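Local atomic coordinates of shikimate dehydrogenase (NADP(+)) (Peptoclostridium difficile, PDB entry 5DZS), a protein that probably catalyses the reversible NADPH-linked reduction of 3-dehydroshikimate to shikimate, a step on the chorismate route to the aromatic amino acids. Residues Ile38-Ile43 with Thr61-Glu66; Arg150-Lys155 with Ala162-Tyr167; Gly232-Val237 with Ile256-Tyr261. One frame throughout, in Å; residues are numbered along the deposited sequence. Where two conformers were deposited one is given.

How the contacts relate
Contacts 1, 2 and 3 come one after another along the chain and sample both halves of a two-domain dehydrogenase. Contact 1 joins two loops that follow strands 31-37 and 57-60 of the mixed sheet, in the substrate-binding domain. Contact 2 lies at the edge of the parallel, nucleotide-binding sheet, centred about 23 Å from contact 1. Contact 3 is the crossing of helices 233-248 and 255-268, its centre about 25 Å from contact 1 and about 32 Å from contact 2, on the opposite side of the chain's centre from both. As in other shikimate dehydrogenases, the active site probably lies between the domains; contacts 1 and 3 hold predicted site residues (T61, K65; G232).

Contact 1: Ile38-Ile43 with Thr61-Glu66; sequences ISKEDI and TVPYKE. With SO4 (sulfate ion), chain D.
One hydrogen bond grips the hydroxyl of Y64: OH donates to I38 O at 2.6 Å, coming in 28° above the carbonyl plane. K40 N lies 3.0 Å from Y64 OH, but at too poor an angle for a bond. The pairing ties together two loops of the shikimate dehydrogenase substrate-binding domain, one after strand 31-37 and one after strand 57-60. Y64 can reach across because CG stands anti to its own carbonyl carbon (chi1 -58°), which sends the ring toward the other loop. The ring lies between the two loops: I43 CD1 of the other loop makes a CH-pi contact over one face, 3.8 Å from the centroid, with CG1 set anti to the backbone N, and CD of its own neighbour P63 lies over the centre of the opposite face, after a cis peptide bond. At the margin K40 crosses P63 obliquely, its NZ held by a salt bridge to E9. Loop 61-66 also carries T61, predicted to bind shikimate, and K65, the predicted proton acceptor, whose NZ forms a salt bridge with D101. A sulfate, probably from the crystallisation liquor, rests on the backbone of this loop and also bonds G128 N of the nucleotide-binding half; K65 N donates to sulfate O3 at 3.0 Å, with an N-H...O angle of 158°.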
loop_
_atom_site.group_PDB
_atom_site.type_symbol
_atom_site.label_atom_id
_atom_site.label_comp_id
_atom_site.label_asym_id
_atom_site.label_seq_id
_atom_site.Cartn_x
_atom_site.Cartn_y
_atom_site.Cartn_z
ATOM N N ILE B 38 11.460 10.085 -22.744
ATOM C CA ILE B 38 12.429 9.079 -23.150
ATOM C C ILE B 38 11.944 8.420 -24.414
ATOM O O ILE B 38 10.781 8.002 -24.513
ATOM C CB ILE B 38 12.671 8.027 -22.045
ATOM C CG1 ILE B 38 13.189 8.706 -20.767
ATOM C CG2 ILE B 38 13.640 6.948 -22.526
ATOM C CD1 ILE B 38 13.393 7.742 -19.629
ATOM N N SER B 39 12.862 8.300 -25.359
ATOM C CA SER B 39 12.557 7.748 -26.666
ATOM C C SER B 39 12.369 6.223 -26.606
ATOM O O SER B 39 12.877 5.554 -25.714
ATOM C CB SER B 39 13.693 8.073 -27.629
ATOM O OG SER B 39 14.847 7.303 -27.346
ATOM N N LYS B 40 11.705 5.665 -27.615
ATOM C CA LYS B 40 11.486 4.228 -27.640
ATOM C C LYS B 40 12.786 3.412 -27.638
ATOM O O LYS B 40 12.840 2.334 -27.044
ATOM C CB LYS B 40 10.694 3.848 -28.889
ATOM C CG LYS B 40 9.254 4.307 -28.881
ATOM C CD LYS B 40 8.555 3.802 -30.146
ATOM C CE LYS B 40 7.041 3.877 -30.025
ATOM N NZ LYS B 40 6.539 5.261 -29.827
ATOM N N GLU B 41 13.826 3.947 -28.279
ATOM C CA GLU B 41 15.114 3.261 -28.362
ATOM C C GLU B 41 15.933 3.308 -27.066
ATOM O O GLU B 41 16.939 2.599 -26.931
ATOM C CB GLU B 41 15.947 3.793 -29.541
ATOM C CG GLU B 41 16.154 5.304 -29.606
ATOM C CD GLU B 41 15.072 6.069 -30.381
ATOM O OE1 GLU B 41 13.912 5.609 -30.496
ATOM O OE2 GLU B 41 15.405 7.164 -30.895
ATOM N N ASP B 42 15.511 4.162 -26.135
ATOM C CA ASP B 42 16.174 4.307 -24.841
ATOM C C ASP B 42 15.439 3.744 -23.639
ATOM O O ASP B 42 15.968 3.765 -22.522
ATOM C CB ASP B 42 16.431 5.800 -24.568
ATOM C CG ASP B 42 17.561 6.378 -25.388
ATOM O OD1 ASP B 42 18.346 5.618 -26.017
ATOM O OD2 ASP B 42 17.696 7.633 -25.406
ATOM N N ILE B 43 14.216 3.256 -23.814
ATOM C CA ILE B 43 13.456 2.825 -22.640
ATOM C C ILE B 43 14.113 1.669 -21.861
ATOM O O ILE B 43 13.934 1.581 -20.616
ATOM C CB ILE B 43 11.968 2.568 -23.002
ATOM C CG1 ILE B 43 11.063 2.548 -21.753
ATOM C CG2 ILE B 43 11.825 1.310 -23.823
ATOM C CD1 ILE B 43 10.867 3.898 -21.095
ATOM N N THR B 61 3.494 6.540 -18.524
ATOM C CA THR B 61 2.363 6.777 -19.402
ATOM C C THR B 61 2.635 6.208 -20.802
ATOM O O THR B 61 3.566 5.399 -21.029
ATOM C CB THR B 61 1.919 8.248 -19.380
ATOM O OG1 THR B 61 0.668 8.405 -20.090
ATOM C CG2 THR B 61 2.959 9.146 -19.958
ATOM N N VAL B 62 1.766 6.550 -21.739
ATOM C CA VAL B 62 1.896 6.024 -23.091
ATOM C C VAL B 62 3.249 6.390 -23.703
ATOM O O VAL B 62 3.742 7.507 -23.512
ATOM C CB VAL B 62 0.722 6.509 -23.964
ATOM C CG1 VAL B 62 -0.572 5.932 -23.439
ATOM C CG2 VAL B 62 0.664 8.016 -24.020
ATOM N N PRO B 63 3.869 5.484 -24.469
ATOM C CA PRO B 63 3.360 4.162 -24.836
ATOM C C PRO B 63 4.082 3.025 -24.127
ATOM O O PRO B 63 4.253 1.941 -24.674
ATOM C CB PRO B 63 3.715 4.117 -26.325
ATOM C CG PRO B 63 5.021 4.784 -26.379
ATOM C CD PRO B 63 5.003 5.877 -25.320
ATOM N N TYR B 64 4.414 3.260 -22.860
ATOM C CA TYR B 64 5.304 2.345 -22.144
ATOM C C TYR B 64 4.687 1.555 -21.007
ATOM O O TYR B 64 5.416 0.827 -20.341
ATOM C CB TYR B 64 6.508 3.137 -21.569
ATOM C CG TYR B 64 7.332 3.891 -22.603
ATOM C CD1 TYR B 64 7.737 3.263 -23.765
ATOM C CD2 TYR B 64 7.724 5.205 -22.410
ATOM C CE1 TYR B 64 8.493 3.933 -24.706
ATOM C CE2 TYR B 64 8.481 5.887 -23.344
ATOM C CZ TYR B 64 8.852 5.243 -24.493
ATOM O OH TYR B 64 9.593 5.872 -25.456
ATOM N N LYS B 65 3.385 1.652 -20.798
ATOM C CA LYS B 65 2.810 0.988 -19.622
ATOM C C LYS B 65 2.959 -0.538 -19.637
ATOM O O LYS B 65 3.034 -1.158 -18.590
ATOM C CB LYS B 65 1.365 1.384 -19.402
ATOM C CG LYS B 65 1.146 2.866 -19.186
ATOM C CD LYS B 65 -0.361 3.065 -18.966
ATOM C CE LYS B 65 -0.802 4.482 -18.771
ATOM N NZ LYS B 65 -2.298 4.408 -18.662
ATOM N N GLU B 66 2.953 -1.134 -20.816
ATOM C CA GLU B 66 3.153 -2.588 -20.936
ATOM C C GLU B 66 4.627 -2.957 -21.086
ATOM O O GLU B 66 5.120 -3.894 -20.419
ATOM C CB GLU B 66 2.319 -3.148 -22.116
ATOM C CG GLU B 66 0.831 -2.890 -21.936
ATOM C CD GLU B 66 -0.082 -3.340 -23.077
ATOM O OE1 GLU B 66 0.179 -4.364 -23.740
ATOM O OE2 GLU B 66 -1.109 -2.660 -23.284
HETATM S S SO4 D . 0.182 1.813 -23.355
HETATM O O1 SO4 D . -1.066 2.568 -23.159
HETATM O O2 SO4 D . 0.395 1.618 -24.831
HETATM O O3 SO4 D . 1.362 2.507 -22.791
HETATM O O4 SO4 D . 0.036 0.488 -22.720
#

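Contact 2: Arg150-Lys155 with Ala162-Tyr167; sequences RKKDDK and AILIDY. With SO4 (sulfate ion), chain E.
This is the edge of the Rossmann-type NADP-binding domain, at the end of its second strand, 144-149, where relatives that use NADP commonly bind the adenosine 2'-phosphate. A sulfate, probably from the crystallisation liquor, is bound here by T149 OG1, T126 OG1 and a weak bond from R150 N to its O2 (3.3 Å), consistent with a phosphate site. The arginine side chain bends at chi2 (-61°) and lays its guanidinium flat on the ring of Y167. The centres are 3.6 Å apart and the planes 15° from parallel, a stacked cation-pi pair. CZ sits almost over the ring centre, while NH2 reaches back to within 3.3 Å of Y167 CD2, and NH1 is held by P194 O. On the backbone side, a water bridges the two segments, donating to R150 O (2.8 Å) and accepting from Y167 N. Farther along, the K152 and L164 side chains run alongside each other, pointing opposite ways, bringing L164 CD2 to 3.8 Å from K152 CB; the same methyl also meets K155 O. K152 runs on extended to a salt bridge with E169. Between these lysines the chain makes a type II' turn, closed by K155 N to K152 O at 2.9 Å. Strand 163-166 is outermost here, running parallel to 144-149 and hydrogen-bonded to it through the backbones of I163 and I165, with no helix in the connection.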
loop_
_atom_site.group_PDB
_atom_site.type_symbol
_atom_site.label_atom_id
_atom_site.label_comp_id
_atom_site.label_asym_id
_atom_site.label_seq_id
_atom_site.Cartn_x
_atom_site.Cartn_y
_atom_site.Cartn_z
ATOM N N ARG B 150 -8.705 0.034 -34.321
ATOM C CA ARG B 150 -8.627 0.357 -35.751
ATOM C C ARG B 150 -8.509 -0.904 -36.610
ATOM O O ARG B 150 -9.074 -0.971 -37.703
ATOM C CB ARG B 150 -7.456 1.299 -36.038
ATOM C CG ARG B 150 -7.563 2.658 -35.367
ATOM C CD ARG B 150 -8.787 3.454 -35.811
ATOM N NE ARG B 150 -8.879 4.724 -35.085
ATOM C CZ ARG B 150 -9.881 5.593 -35.195
ATOM N NH1 ARG B 150 -9.864 6.716 -34.487
ATOM N NH2 ARG B 150 -10.899 5.344 -36.000
ATOM N N LYS B 151 -7.778 -1.900 -36.112
ATOM C CA LYS B 151 -7.598 -3.159 -36.838
ATOM C C LYS B 151 -7.499 -4.305 -35.845
ATOM O O LYS B 151 -6.605 -4.330 -35.000
ATOM C CB LYS B 151 -6.368 -3.117 -37.747
ATOM C CG LYS B 151 -6.250 -4.336 -38.652
ATOM C CD LYS B 151 -5.169 -4.166 -39.704
ATOM C CE LYS B 151 -5.154 -5.347 -40.662
ATOM N NZ LYS B 151 -4.159 -5.167 -41.754
ATOM N N LYS B 152 -8.421 -5.256 -35.962
ATOM C CA LYS B 152 -8.481 -6.391 -35.044
ATOM C C LYS B 152 -7.253 -7.288 -35.088
ATOM O O LYS B 152 -6.795 -7.753 -34.043
ATOM C CB LYS B 152 -9.697 -7.256 -35.353
ATOM C CG LYS B 152 -11.033 -6.553 -35.257
ATOM C CD LYS B 152 -12.126 -7.526 -35.650
ATOM C CE LYS B 152 -13.493 -6.878 -35.652
ATOM N NZ LYS B 152 -14.531 -7.844 -36.106
ATOM N N ASP B 153 -6.736 -7.533 -36.297
ATOM C CA ASP B 153 -5.593 -8.439 -36.511
ATOM C C ASP B 153 -5.717 -9.660 -35.572
ATOM O O ASP B 153 -6.769 -10.308 -35.571
ATOM C CB ASP B 153 -4.236 -7.691 -36.436
ATOM C CG ASP B 153 -3.988 -7.004 -35.093
ATOM O OD1 ASP B 153 -4.130 -7.653 -34.036
ATOM O OD2 ASP B 153 -3.597 -5.816 -35.103
ATOM N N ASP B 154 -4.687 -9.989 -34.791
ATOM C CA ASP B 154 -4.802 -11.115 -33.850
ATOM C C ASP B 154 -4.869 -10.634 -32.390
ATOM O O ASP B 154 -4.367 -11.307 -31.483
ATOM C CB ASP B 154 -3.680 -12.157 -34.062
ATOM C CG ASP B 154 -2.283 -11.608 -33.793
ATOM O OD1 ASP B 154 -2.150 -10.443 -33.363
ATOM O OD2 ASP B 154 -1.311 -12.359 -34.014
ATOM N N LYS B 155 -5.498 -9.475 -32.174
ATOM C CA LYS B 155 -5.650 -8.920 -30.824
ATOM C C LYS B 155 -6.564 -9.783 -29.968
ATOM O O LYS B 155 -7.614 -10.238 -30.421
ATOM C CB LYS B 155 -6.201 -7.488 -30.843
ATOM C CG LYS B 155 -5.193 -6.410 -31.203
ATOM C CD LYS B 155 -5.777 -5.028 -30.956
ATOM C CE LYS B 155 -4.733 -3.934 -31.110
ATOM N NZ LYS B 155 -4.150 -3.898 -32.478
ATOM N N ALA B 162 -15.751 -9.466 -23.122
ATOM C CA ALA B 162 -15.611 -8.244 -23.915
ATOM C C ALA B 162 -15.567 -8.587 -25.408
ATOM O O ALA B 162 -14.938 -9.569 -25.806
ATOM C CB ALA B 162 -14.356 -7.490 -23.507
ATOM N N ILE B 163 -16.238 -7.784 -26.227
ATOM C CA ILE B 163 -16.286 -8.021 -27.672
ATOM C C ILE B 163 -15.385 -7.050 -28.438
ATOM O O ILE B 163 -15.551 -5.835 -28.362
ATOM C CB ILE B 163 -17.728 -7.898 -28.205
ATOM C CG1 ILE B 163 -18.663 -8.774 -27.369
ATOM C CG2 ILE B 163 -17.790 -8.276 -29.683
ATOM C CD1 ILE B 163 -20.121 -8.604 -27.706
ATOM N N LEU B 164 -14.437 -7.604 -29.184
ATOM C CA LEU B 164 -13.528 -6.796 -29.975
ATOM C C LEU B 164 -14.230 -6.401 -31.269
ATOM O O LEU B 164 -14.741 -7.265 -31.995
ATOM C CB LEU B 164 -12.255 -7.580 -30.297
ATOM C CG LEU B 164 -11.175 -6.801 -31.057
ATOM C CD1 LEU B 164 -10.564 -5.733 -30.158
ATOM C CD2 LEU B 164 -10.096 -7.739 -31.584
ATOM N N ILE B 165 -14.265 -5.097 -31.542
ATOM C CA ILE B 165 -14.874 -4.568 -32.759
ATOM C C ILE B 165 -13.960 -3.536 -33.390
ATOM O O ILE B 165 -12.980 -3.112 -32.777
ATOM C CB ILE B 165 -16.238 -3.889 -32.483
ATOM C CG1 ILE B 165 -16.066 -2.681 -31.542
ATOM C CG2 ILE B 165 -17.223 -4.895 -31.901
ATOM C CD1 ILE B 165 -17.336 -1.890 -31.321
ATOM N N ASP B 166 -14.270 -3.154 -34.629
ATOM C CA ASP B 166 -13.538 -2.078 -35.296
ATOM C C ASP B 166 -14.482 -0.882 -35.384
ATOM O O ASP B 166 -15.660 -0.993 -35.045
ATOM C CB ASP B 166 -12.948 -2.492 -36.657
ATOM C CG ASP B 166 -14.000 -2.824 -37.692
ATOM O OD1 ASP B 166 -15.160 -2.378 -37.580
ATOM O OD2 ASP B 166 -13.640 -3.529 -38.655
ATOM N N TYR B 167 -13.965 0.255 -35.831
ATOM C CA TYR B 167 -14.748 1.493 -35.868
ATOM C C TYR B 167 -15.898 1.468 -36.891
ATOM O O TYR B 167 -16.819 2.290 -36.819
ATOM C CB TYR B 167 -13.816 2.702 -36.054
ATOM C CG TYR B 167 -13.024 3.049 -34.800
ATOM C CD1 TYR B 167 -11.975 2.244 -34.362
ATOM C CD2 TYR B 167 -13.327 4.183 -34.054
ATOM C CE1 TYR B 167 -11.251 2.560 -33.214
ATOM C CE2 TYR B 167 -12.613 4.504 -32.906
ATOM C CZ TYR B 167 -11.575 3.691 -32.492
ATOM O OH TYR B 167 -10.855 4.014 -31.349
HETATM S S SO4 E . -6.724 1.420 -31.196
HETATM O O1 SO4 E . -8.124 1.890 -31.081
HETATM O O2 SO4 E . -6.299 1.539 -32.608
HETATM O O3 SO4 E . -5.854 2.249 -30.328
HETATM O O4 SO4 E . -6.619 0.008 -30.766
HETATM O O HOH W 1 -11.374 0.584 -37.769
#

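Contact 3: Gly232-Val237 with Ile256-Tyr261; sequences GLYMLV and ILDVIY
Two helices cross here, the start of 233-248 and the first turns of 255-268, meeting through aromatic and aliphatic side chains; their axes pass 9.8 Å apart at 126°. Y234 has the largest share of the join. With CG anti to the backbone N (chi1 -165°), its ring turns an edge onto the face of Y261, CD1 resting over the ring centre. The result is a T-shaped pair with centroids 5.0 Å apart and planes at 81°. Beyond it the Y234 hydroxyl donates to D258 OD1 (3.0 Å), meeting that oxygen from above the carboxylate plane. L257 crosses the phenol at about a right angle, CD1 lying over one face in a CH-pi contact and CD2 against the CZ-OH end. The same CD1 is packed tightly on V237 CG1, 3.4 Å away, and V237 CG1 also touches I260 CG2 at 3.7 Å. L233 lies obliquely against Y261, its CD2 3.9 Å from CE1. G232, just before the helix, is predicted to bind NADP(+). Around the crossing, Y234 and M235 also touch helix 101-111, while L236, I256 and I260 touch helix 16-27.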
loop_
_atom_site.group_PDB
_atom_site.type_symbol
_atom_site.label_atom_id
_atom_site.label_comp_id
_atom_site.label_asym_id
_atom_site.label_seq_id
_atom_site.Cartn_x
_atom_site.Cartn_y
_atom_site.Cartn_z
ATOM N N GLY B 232 -10.957 13.848 -17.806
ATOM C CA GLY B 232 -10.055 13.008 -17.033
ATOM C C GLY B 232 -9.400 13.622 -15.830
ATOM O O GLY B 232 -8.665 12.926 -15.138
ATOM N N LEU B 233 -9.683 14.894 -15.539
ATOM C CA LEU B 233 -8.922 15.571 -14.470
ATOM C C LEU B 233 -9.076 14.949 -13.087
ATOM O O LEU B 233 -8.087 14.771 -12.370
ATOM C CB LEU B 233 -9.230 17.068 -14.428
ATOM C CG LEU B 233 -8.405 17.891 -13.432
ATOM C CD1 LEU B 233 -6.902 17.792 -13.694
ATOM C CD2 LEU B 233 -8.862 19.343 -13.468
ATOM N N TYR B 234 -10.290 14.601 -12.691
ATOM C CA TYR B 234 -10.466 14.043 -11.353
ATOM C C TYR B 234 -9.645 12.765 -11.187
ATOM O O TYR B 234 -9.033 12.526 -10.147
ATOM C CB TYR B 234 -11.956 13.782 -11.071
ATOM C CG TYR B 234 -12.286 13.548 -9.624
ATOM C CD1 TYR B 234 -12.446 14.623 -8.760
ATOM C CD2 TYR B 234 -12.444 12.266 -9.113
ATOM C CE1 TYR B 234 -12.758 14.429 -7.435
ATOM C CE2 TYR B 234 -12.762 12.067 -7.772
ATOM C CZ TYR B 234 -12.917 13.150 -6.947
ATOM O OH TYR B 234 -13.237 13.019 -5.604
ATOM N N MET B 235 -9.646 11.935 -12.221
ATOM C CA MET B 235 -8.894 10.696 -12.209
ATOM C C MET B 235 -7.403 10.995 -12.122
ATOM O O MET B 235 -6.662 10.341 -11.386
ATOM C CB MET B 235 -9.215 9.867 -13.444
ATOM C CG MET B 235 -8.395 8.619 -13.578
ATOM S SD MET B 235 -9.139 7.617 -14.868
ATOM C CE MET B 235 -7.889 6.341 -15.051
ATOM N N LEU B 236 -6.948 11.997 -12.860
ATOM C CA LEU B 236 -5.525 12.339 -12.807
ATOM C C LEU B 236 -5.092 12.748 -11.390
ATOM O O LEU B 236 -4.008 12.424 -10.930
ATOM C CB LEU B 236 -5.184 13.462 -13.790
ATOM C CG LEU B 236 -5.249 13.114 -15.275
ATOM C CD1 LEU B 236 -4.954 14.342 -16.114
ATOM C CD2 LEU B 236 -4.286 11.983 -15.626
ATOM N N VAL B 237 -5.920 13.514 -10.703
ATOM C CA VAL B 237 -5.576 13.935 -9.354
ATOM C C VAL B 237 -5.621 12.727 -8.410
ATOM O O VAL B 237 -4.730 12.539 -7.579
ATOM C CB VAL B 237 -6.505 15.075 -8.870
ATOM C CG1 VAL B 237 -6.140 15.458 -7.447
ATOM C CG2 VAL B 237 -6.387 16.285 -9.771
ATOM N N ILE B 256 -8.160 15.683 0.682
ATOM C CA ILE B 256 -7.144 16.319 -0.157
ATOM C C ILE B 256 -7.455 16.290 -1.664
ATOM O O ILE B 256 -7.213 17.254 -2.383
ATOM C CB ILE B 256 -5.743 15.766 0.168
ATOM C CG1 ILE B 256 -5.372 16.164 1.606
ATOM C CG2 ILE B 256 -4.708 16.277 -0.821
ATOM C CD1 ILE B 256 -4.028 15.697 2.091
ATOM N N LEU B 257 -7.986 15.173 -2.169
ATOM C CA LEU B 257 -8.336 15.072 -3.572
ATOM C C LEU B 257 -9.270 16.197 -4.033
ATOM O O LEU B 257 -9.019 16.831 -5.058
ATOM C CB LEU B 257 -8.972 13.696 -3.798
ATOM C CG LEU B 257 -9.708 13.392 -5.097
ATOM C CD1 LEU B 257 -8.908 13.749 -6.322
ATOM C CD2 LEU B 257 -10.080 11.915 -5.110
ATOM N N ASP B 258 -10.353 16.416 -3.305
ATOM C CA ASP B 258 -11.293 17.460 -3.673
ATOM C C ASP B 258 -10.663 18.835 -3.562
ATOM O O ASP B 258 -10.920 19.704 -4.405
ATOM C CB ASP B 258 -12.577 17.394 -2.842
ATOM C CG ASP B 258 -13.495 16.263 -3.275
ATOM O OD1 ASP B 258 -13.330 15.747 -4.408
ATOM O OD2 ASP B 258 -14.394 15.903 -2.483
ATOM N N VAL B 259 -9.867 19.058 -2.521
ATOM C CA VAL B 259 -9.226 20.363 -2.357
ATOM C C VAL B 259 -8.317 20.621 -3.560
ATOM O O VAL B 259 -8.376 21.671 -4.201
ATOM C CB VAL B 259 -8.434 20.450 -1.029
ATOM C CG1 VAL B 259 -7.637 21.736 -0.958
ATOM C CG2 VAL B 259 -9.387 20.363 0.157
ATOM N N ILE B 260 -7.498 19.644 -3.906
ATOM C CA ILE B 260 -6.592 19.826 -5.013
ATOM C C ILE B 260 -7.280 19.943 -6.361
ATOM O O ILE B 260 -6.904 20.780 -7.193
ATOM C CB ILE B 260 -5.555 18.701 -5.038
ATOM C CG1 ILE B 260 -4.671 18.814 -3.792
ATOM C CG2 ILE B 260 -4.757 18.753 -6.344
ATOM C CD1 ILE B 260 -3.656 17.701 -3.642
ATOM N N TYR B 261 -8.274 19.088 -6.601
ATOM C CA TYR B 261 -9.019 19.117 -7.838
ATOM C C TYR B 261 -9.745 20.453 -8.048
ATOM O O TYR B 261 -9.680 21.021 -9.127
ATOM C CB TYR B 261 -10.048 17.974 -7.840
ATOM C CG TYR B 261 -11.082 18.026 -8.955
ATOM C CD1 TYR B 261 -10.750 17.691 -10.262
ATOM C CD2 TYR B 261 -12.407 18.386 -8.698
ATOM C CE1 TYR B 261 -11.688 17.719 -11.275
ATOM C CE2 TYR B 261 -13.351 18.420 -9.718
ATOM C CZ TYR B 261 -12.982 18.080 -11.005
ATOM O OH TYR B 261 -13.906 18.110 -12.043
#